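Long-range contacts in HAD hydrolase, family IA, variant 3 (PDB 6W04), which probably acts as a magnesium-dependent hydrolase of the haloacid dehalogenase superfamily: residues Trp23-Arg31 against Asn48-Leu56; Ser160-Glu168 against Ile212-Ile221. All coordinates share one frame; numbering follows the deposited sequence.

Interaction 1: Trp23-Arg31 against Asn48-Leu56; sequences WKEMAKRIR and NKQLIEHIL
W23 and I55 each give up more surface than any other residue of this contact, and each serves as a knob in a hole of the opposite helix. The indole of W23 enters among N48, L51, I52 and I55; tryptophan suits the place with a broad apolar face, an edge and a single N-H to satisfy. L51 lies over one face of the six-membered ring, a CH-pi contact with CB 3.7 Å from the centroid and 5° off the ring normal. The rim is met differently: I52 CG1 reaches W23 CH2 at 3.6 Å, near the ring plane, and N48 OD1 lies 3.3 Å from W23 CZ2. With CG anti to its own carbonyl carbon (chi1 -80°), the tryptophan turns its benzo edge into the other helix, and its NE1 donates to a water that in turn donates to N48 OD1.

I55 answers one turn further on, among W23, A27, I30 and R31, its branches filling the hole on several sides. Its delta methyl CD1 comes 3.7 Å from W23 CE3, CG1 packs on the small CB of A27, and CG2 meets CG2 of I30 at 3.7 Å, the two isoleucines crossing at about a right angle. Alanine suits the closest CA pair, A27 and I55, 5.7 Å apart. I30 adds a methyl contact with L56 CD2. The helices, crossing at -39°, probably belong to the helical cap inserted after the first strand, as in HAD enzymes with a C1 cap.

At the far end a water accepts from R31 NH1 and donates to H54 O, while E39 forms a salt bridge with R31 NH2 through OE1 and a hydrogen bond with H54 NE2 through OE2. No direct hydrogen bond links the segments, so their cohesion rests on apolar fit, with polar atoms joined at the two ends through water and a shared carboxylate.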
# COMPACT_ATOMS: atom_id res chain seq x y z
N TRP A 23 12.79 10.66 -0.97
CA TRP A 23 14.08 9.97 -0.87
C TRP A 23 15.17 10.70 -1.63
O TRP A 23 16.34 10.64 -1.25
CB TRP A 23 13.99 8.51 -1.37
CG TRP A 23 13.40 7.61 -0.33
CD1 TRP A 23 12.21 6.93 -0.40
CD2 TRP A 23 13.97 7.31 0.95
NE1 TRP A 23 12.01 6.21 0.76
CE2 TRP A 23 13.08 6.43 1.60
CE3 TRP A 23 15.13 7.72 1.61
CZ2 TRP A 23 13.32 5.95 2.89
CZ3 TRP A 23 15.37 7.24 2.89
CH2 TRP A 23 14.47 6.37 3.52
N LYS A 24 14.82 11.36 -2.74
CA LYS A 24 15.83 12.11 -3.47
C LYS A 24 16.30 13.30 -2.65
O LYS A 24 17.51 13.59 -2.58
CB LYS A 24 15.30 12.55 -4.84
CG LYS A 24 15.25 11.37 -5.80
CD LYS A 24 14.58 11.74 -7.12
CE LYS A 24 14.48 10.53 -8.02
NZ LYS A 24 13.85 10.86 -9.31
N GLU A 25 15.36 13.98 -2.01
CA GLU A 25 15.72 15.09 -1.14
C GLU A 25 16.57 14.61 0.03
O GLU A 25 17.55 15.27 0.40
CB GLU A 25 14.44 15.81 -0.66
CG GLU A 25 14.68 16.94 0.35
CD GLU A 25 15.38 18.18 -0.23
OE1 GLU A 25 16.09 18.87 0.54
OE2 GLU A 25 15.22 18.49 -1.44
N MET A 26 16.24 13.45 0.62
CA MET A 26 17.03 12.93 1.74
C MET A 26 18.44 12.57 1.29
O MET A 26 19.42 12.85 1.99
CB MET A 26 16.39 11.67 2.35
CG MET A 26 15.07 11.93 3.08
SD MET A 26 15.27 13.16 4.39
CE MET A 26 16.31 12.18 5.45
N ALA A 27 18.56 11.91 0.14
CA ALA A 27 19.88 11.65 -0.42
C ALA A 27 20.68 12.94 -0.58
O ALA A 27 21.88 12.98 -0.28
CB ALA A 27 19.74 10.93 -1.76
N LYS A 28 20.04 14.00 -1.07
CA LYS A 28 20.77 15.25 -1.27
C LYS A 28 21.24 15.81 0.06
O LYS A 28 22.37 16.29 0.18
CB LYS A 28 19.90 16.25 -2.03
CG LYS A 28 20.51 17.68 -2.26
CD LYS A 28 21.59 17.68 -3.34
CE LYS A 28 22.23 19.05 -3.54
NZ LYS A 28 23.42 18.99 -4.45
N ARG A 29 20.38 15.76 1.08
CA ARG A 29 20.72 16.30 2.39
C ARG A 29 21.87 15.53 3.01
O ARG A 29 22.77 16.14 3.60
CB ARG A 29 19.50 16.27 3.31
CG ARG A 29 18.38 17.20 2.86
CD ARG A 29 17.18 17.18 3.81
NE ARG A 29 16.10 18.01 3.28
CZ ARG A 29 14.94 18.22 3.88
NH1 ARG A 29 14.70 17.65 5.06
NH2 ARG A 29 14.01 19.01 3.32
N ILE A 30 21.86 14.21 2.87
CA ILE A 30 22.79 13.34 3.58
C ILE A 30 24.09 13.19 2.84
O ILE A 30 25.18 13.40 3.39
CB ILE A 30 22.14 11.96 3.84
CG1 ILE A 30 21.00 12.09 4.86
CG2 ILE A 30 23.23 10.96 4.34
CD1 ILE A 30 19.98 10.96 4.81
N ARG A 31 24.03 12.80 1.57
CA ARG A 31 25.25 12.55 0.82
C ARG A 31 25.64 13.70 -0.08
O ARG A 31 26.77 13.71 -0.60
CB ARG A 31 25.11 11.24 0.02
CG ARG A 31 24.32 11.35 -1.29
CD ARG A 31 24.15 9.99 -1.96
NE ARG A 31 23.53 10.15 -3.26
CZ ARG A 31 23.29 9.18 -4.14
NH1 ARG A 31 23.58 7.91 -3.88
NH2 ARG A 31 22.75 9.49 -5.32
N ASN A 48 12.84 0.95 4.13
CA ASN A 48 13.44 2.23 4.45
C ASN A 48 14.89 2.05 4.85
O ASN A 48 15.74 2.88 4.52
CB ASN A 48 12.64 2.92 5.56
CG ASN A 48 11.34 3.49 5.05
OD1 ASN A 48 11.14 3.60 3.83
ND2 ASN A 48 10.46 3.86 5.95
N LYS A 49 15.19 0.99 5.58
CA LYS A 49 16.56 0.77 6.03
C LYS A 49 17.49 0.60 4.84
O LYS A 49 18.61 1.14 4.82
CB LYS A 49 16.62 -0.46 6.93
CG LYS A 49 18.00 -0.80 7.48
CD LYS A 49 17.86 -1.74 8.70
CE LYS A 49 19.20 -2.04 9.40
NZ LYS A 49 20.12 -2.90 8.58
N GLN A 50 17.06 -0.18 3.84
CA GLN A 50 17.89 -0.41 2.67
C GLN A 50 18.13 0.89 1.91
O GLN A 50 19.20 1.09 1.33
CB GLN A 50 17.24 -1.44 1.74
CG GLN A 50 17.20 -2.86 2.29
CD GLN A 50 16.48 -3.82 1.35
OE1 GLN A 50 15.26 -3.85 1.30
NE2 GLN A 50 17.25 -4.60 0.61
N LEU A 51 17.11 1.76 1.85
CA LEU A 51 17.29 3.04 1.18
C LEU A 51 18.35 3.89 1.88
O LEU A 51 19.26 4.44 1.24
CB LEU A 51 15.96 3.80 1.12
CG LEU A 51 15.06 3.63 -0.11
CD1 LEU A 51 15.62 4.37 -1.29
CD2 LEU A 51 14.87 2.18 -0.47
N ILE A 52 18.25 4.00 3.20
CA ILE A 52 19.21 4.82 3.95
C ILE A 52 20.61 4.24 3.84
O ILE A 52 21.60 4.98 3.67
CB ILE A 52 18.77 4.96 5.41
CG1 ILE A 52 17.38 5.59 5.48
CG2 ILE A 52 19.82 5.78 6.18
CD1 ILE A 52 16.55 5.14 6.71
N GLU A 53 20.72 2.91 3.94
CA GLU A 53 22.02 2.25 3.76
C GLU A 53 22.59 2.52 2.38
O GLU A 53 23.80 2.69 2.24
CB GLU A 53 21.90 0.74 4.01
CG GLU A 53 21.59 0.45 5.50
CD GLU A 53 21.32 -1.02 5.77
OE1 GLU A 53 20.89 -1.72 4.82
OE2 GLU A 53 21.57 -1.45 6.91
N HIS A 54 21.75 2.53 1.35
CA HIS A 54 22.25 2.90 0.03
C HIS A 54 22.81 4.32 0.03
O HIS A 54 23.90 4.57 -0.50
CB HIS A 54 21.15 2.80 -1.03
CG HIS A 54 21.61 3.21 -2.39
ND1 HIS A 54 22.21 2.33 -3.26
CD2 HIS A 54 21.61 4.41 -3.01
CE1 HIS A 54 22.54 2.97 -4.37
NE2 HIS A 54 22.17 4.23 -4.25
N ILE A 55 22.07 5.25 0.63
CA ILE A 55 22.46 6.66 0.62
C ILE A 55 23.75 6.88 1.40
O ILE A 55 24.64 7.61 0.96
CB ILE A 55 21.30 7.52 1.19
CG1 ILE A 55 20.12 7.53 0.19
CG2 ILE A 55 21.81 8.94 1.54
CD1 ILE A 55 18.77 8.00 0.78
N LEU A 56 23.88 6.25 2.57
CA LEU A 56 25.13 6.30 3.32
C LEU A 56 26.22 5.42 2.72
O LEU A 56 27.41 5.61 3.04
CB LEU A 56 24.88 5.88 4.78
CG LEU A 56 23.95 6.79 5.57
CD1 LEU A 56 23.45 6.04 6.80
CD2 LEU A 56 24.69 8.07 5.97
O HOH W 1 9.60 4.96 2.10
O HOH W 2 25.25 6.53 -2.05

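Interaction 2: Ser160-Glu168 against Ile212-Ile221; sequences SISHCIVFE and ITIEEMVDLI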
# COMPACT_ATOMS: atom_id res chain seq x y z
N SER A 160 -13.24 -15.12 6.22
CA SER A 160 -12.26 -16.10 5.79
C SER A 160 -11.38 -15.48 4.71
O SER A 160 -11.89 -14.90 3.75
CB SER A 160 -12.96 -17.36 5.27
OG SER A 160 -12.30 -17.85 4.11
N ILE A 161 -10.05 -15.61 4.87
CA ILE A 161 -9.10 -14.94 3.98
C ILE A 161 -9.31 -15.35 2.54
O ILE A 161 -9.17 -14.54 1.62
CB ILE A 161 -7.64 -15.20 4.43
CG1 ILE A 161 -6.65 -14.45 3.53
CG2 ILE A 161 -7.31 -16.70 4.39
CD1 ILE A 161 -6.81 -12.93 3.56
N SER A 162 -9.68 -16.62 2.31
CA SER A 162 -9.74 -17.11 0.94
C SER A 162 -10.98 -16.63 0.20
O SER A 162 -11.14 -16.93 -0.98
CB SER A 162 -9.67 -18.64 0.91
OG SER A 162 -10.69 -19.21 1.71
N HIS A 163 -11.87 -15.90 0.87
CA HIS A 163 -12.97 -15.24 0.19
C HIS A 163 -12.79 -13.72 0.20
O HIS A 163 -13.76 -12.97 0.09
CB HIS A 163 -14.30 -15.67 0.80
CG HIS A 163 -14.52 -17.15 0.72
ND1 HIS A 163 -14.36 -17.98 1.80
CD2 HIS A 163 -14.82 -17.94 -0.33
CE1 HIS A 163 -14.59 -19.23 1.43
NE2 HIS A 163 -14.87 -19.23 0.14
N CYS A 164 -11.54 -13.28 0.31
CA CYS A 164 -11.21 -11.86 0.30
C CYS A 164 -10.55 -11.47 -1.02
O CYS A 164 -9.68 -12.18 -1.53
CB CYS A 164 -10.26 -11.49 1.45
SG CYS A 164 -11.03 -11.50 3.09
N ILE A 165 -10.98 -10.33 -1.56
CA ILE A 165 -10.24 -9.62 -2.59
C ILE A 165 -9.22 -8.70 -1.93
O ILE A 165 -9.53 -8.02 -0.94
CB ILE A 165 -11.21 -8.81 -3.49
CG1 ILE A 165 -12.09 -9.77 -4.29
CG2 ILE A 165 -10.42 -7.88 -4.39
CD1 ILE A 165 -11.32 -10.57 -5.38
N VAL A 166 -8.01 -8.68 -2.48
CA VAL A 166 -6.97 -7.73 -2.10
C VAL A 166 -6.60 -6.92 -3.33
O VAL A 166 -6.32 -7.48 -4.39
CB VAL A 166 -5.73 -8.44 -1.52
CG1 VAL A 166 -4.58 -7.44 -1.33
CG2 VAL A 166 -6.10 -9.13 -0.22
N PHE A 167 -6.62 -5.59 -3.19
CA PHE A 167 -6.10 -4.66 -4.20
C PHE A 167 -4.69 -4.25 -3.78
O PHE A 167 -4.48 -3.79 -2.66
CB PHE A 167 -6.98 -3.41 -4.31
CG PHE A 167 -8.33 -3.66 -4.97
CD1 PHE A 167 -9.49 -3.73 -4.22
CD2 PHE A 167 -8.42 -3.79 -6.35
CE1 PHE A 167 -10.74 -3.92 -4.82
CE2 PHE A 167 -9.65 -4.00 -6.97
CZ PHE A 167 -10.81 -4.07 -6.20
N GLU A 168 -3.73 -4.43 -4.69
CA GLU A 168 -2.33 -4.21 -4.34
C GLU A 168 -1.61 -3.66 -5.56
O GLU A 168 -2.05 -3.88 -6.69
CB GLU A 168 -1.68 -5.51 -3.87
CG GLU A 168 -1.63 -5.68 -2.38
CD GLU A 168 -0.55 -4.82 -1.76
OE1 GLU A 168 0.11 -4.04 -2.50
OE2 GLU A 168 -0.36 -4.95 -0.53
N ILE A 212 -13.57 -1.74 -12.18
CA ILE A 212 -13.93 -2.97 -11.50
C ILE A 212 -15.36 -2.83 -10.97
O ILE A 212 -15.79 -1.74 -10.58
CB ILE A 212 -12.93 -3.28 -10.36
CG1 ILE A 212 -13.12 -4.70 -9.83
CG2 ILE A 212 -13.01 -2.25 -9.23
CD1 ILE A 212 -12.85 -5.77 -10.85
N THR A 213 -16.11 -3.93 -10.99
CA THR A 213 -17.44 -4.00 -10.40
C THR A 213 -17.47 -5.05 -9.30
O THR A 213 -16.62 -5.95 -9.24
CB THR A 213 -18.52 -4.33 -11.44
OG1 THR A 213 -18.45 -5.71 -11.80
CG2 THR A 213 -18.36 -3.47 -12.69
N ILE A 214 -18.47 -4.93 -8.42
CA ILE A 214 -18.70 -5.96 -7.40
C ILE A 214 -18.85 -7.33 -8.05
O ILE A 214 -18.36 -8.34 -7.54
CB ILE A 214 -19.96 -5.61 -6.58
CG1 ILE A 214 -20.01 -4.11 -6.28
CG2 ILE A 214 -20.01 -6.45 -5.31
CD1 ILE A 214 -19.08 -3.69 -5.20
N GLU A 215 -19.56 -7.38 -9.18
CA GLU A 215 -19.83 -8.66 -9.83
C GLU A 215 -18.56 -9.27 -10.41
O GLU A 215 -18.36 -10.49 -10.33
CB GLU A 215 -20.90 -8.49 -10.91
N GLU A 216 -17.70 -8.44 -11.00
CA GLU A 216 -16.40 -8.94 -11.47
C GLU A 216 -15.60 -9.53 -10.32
O GLU A 216 -14.96 -10.58 -10.47
CB GLU A 216 -15.61 -7.82 -12.15
CG GLU A 216 -16.16 -7.34 -13.49
CD GLU A 216 -15.37 -6.15 -14.04
OE1 GLU A 216 -15.83 -5.00 -13.88
OE2 GLU A 216 -14.28 -6.38 -14.61
N MET A 217 -15.62 -8.86 -9.16
CA MET A 217 -14.85 -9.31 -8.01
C MET A 217 -15.41 -10.61 -7.43
O MET A 217 -14.65 -11.51 -7.06
CB MET A 217 -14.82 -8.21 -6.94
CG MET A 217 -14.12 -6.94 -7.40
SD MET A 217 -14.37 -5.48 -6.35
CE MET A 217 -13.76 -6.15 -4.83
N VAL A 218 -16.74 -10.71 -7.35
CA VAL A 218 -17.35 -11.94 -6.85
C VAL A 218 -16.98 -13.11 -7.75
O VAL A 218 -16.61 -14.19 -7.28
CB VAL A 218 -18.87 -11.77 -6.73
CG1 VAL A 218 -19.57 -13.11 -6.85
CG2 VAL A 218 -19.23 -11.10 -5.40
N ASP A 219 -17.05 -12.89 -9.07
CA ASP A 219 -16.79 -13.97 -10.01
C ASP A 219 -15.33 -14.41 -9.95
O ASP A 219 -15.03 -15.60 -10.02
CB ASP A 219 -17.15 -13.54 -11.43
CG ASP A 219 -18.65 -13.58 -11.69
OD1 ASP A 219 -19.23 -12.55 -12.12
OD2 ASP A 219 -19.26 -14.64 -11.46
N LEU A 220 -14.41 -13.45 -9.80
CA LEU A 220 -13.00 -13.80 -9.71
C LEU A 220 -12.74 -14.77 -8.57
O LEU A 220 -11.95 -15.72 -8.71
CB LEU A 220 -12.16 -12.53 -9.56
CG LEU A 220 -10.66 -12.67 -9.79
CD1 LEU A 220 -10.37 -13.10 -11.22
CD2 LEU A 220 -9.94 -11.36 -9.45
N ILE A 221 -13.41 -14.57 -7.43
CA ILE A 221 -13.24 -15.49 -6.30
C ILE A 221 -13.85 -16.85 -6.61
O ILE A 221 -13.21 -17.89 -6.40
CB ILE A 221 -13.86 -14.88 -5.02
CG1 ILE A 221 -13.17 -13.56 -4.66
CG2 ILE A 221 -13.82 -15.89 -3.87
CD1 ILE A 221 -11.97 -13.71 -3.74
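In this Rossmann-like HAD core, strand 164-168 belongs to the parallel sheet and the C-terminal helix 214-222 packs across one side of it, the segments' directions 115° apart. I165 points from the strand toward the helix and sits between M217 and I221, residues one turn apart, crossing both obliquely. Its two branches divide the work: CD1 lies 3.6 Å from I221 CG1, while CG2 meets the methyl CE of M217 at 3.8 Å. Beta-branched isoleucine suits a strand, and here its two arms reach two different turns of the helix.

Methionine's long unbranched chain can carry its S-methyl from the helix to the ring: M217 bends at its last torsion, which brings CE to I165 and to CE1 of F167, 3.8 Å from the latter. The side chains of M217 and F167 cross at about a right angle, and SD stands at the ring edge, 5.1 Å from the centroid and 79° off the normal, a Met-aromatic contact. I165 CG2 covers part of one face of the same phenyl ring, and F6 and F209 extend the aromatic cluster around it. Just ahead of the helix, I212 CG2 adds a looser contact with F167 CZ.

T213 and E216 form a capping box at the helix start: the threonine hydroxyl accepts from E216 N in a nearly straight bond (167°), and the glutamate carboxylate bonds weakly back to T213 N. Toward the other end of the contact, where the strand begins, I221 takes over, its delta methyl CD1 resting 3.5 Å from the carbonyl oxygen C164 O.

How the interactions relate
Interactions 1 and 2 lie on opposite sides of the chain's centre, their own centres about 38 Å apart and their nearest atoms about 15 Å apart, so neither touches the other. Interaction 1 joins two helices away from the sheet, whereas interaction 2 ties the C-terminal helix to a strand of it. The magnesium ion, held by D7, N9 and D169, is about 12 Å from the side chain of N48 and about 9 Å from that of F167, neither of them a ligand. The strand of interaction 2 leads directly into the metal site: D169 follows E168, itself a magnesium-binding residue of this protein, although no ion is bound to it in this model.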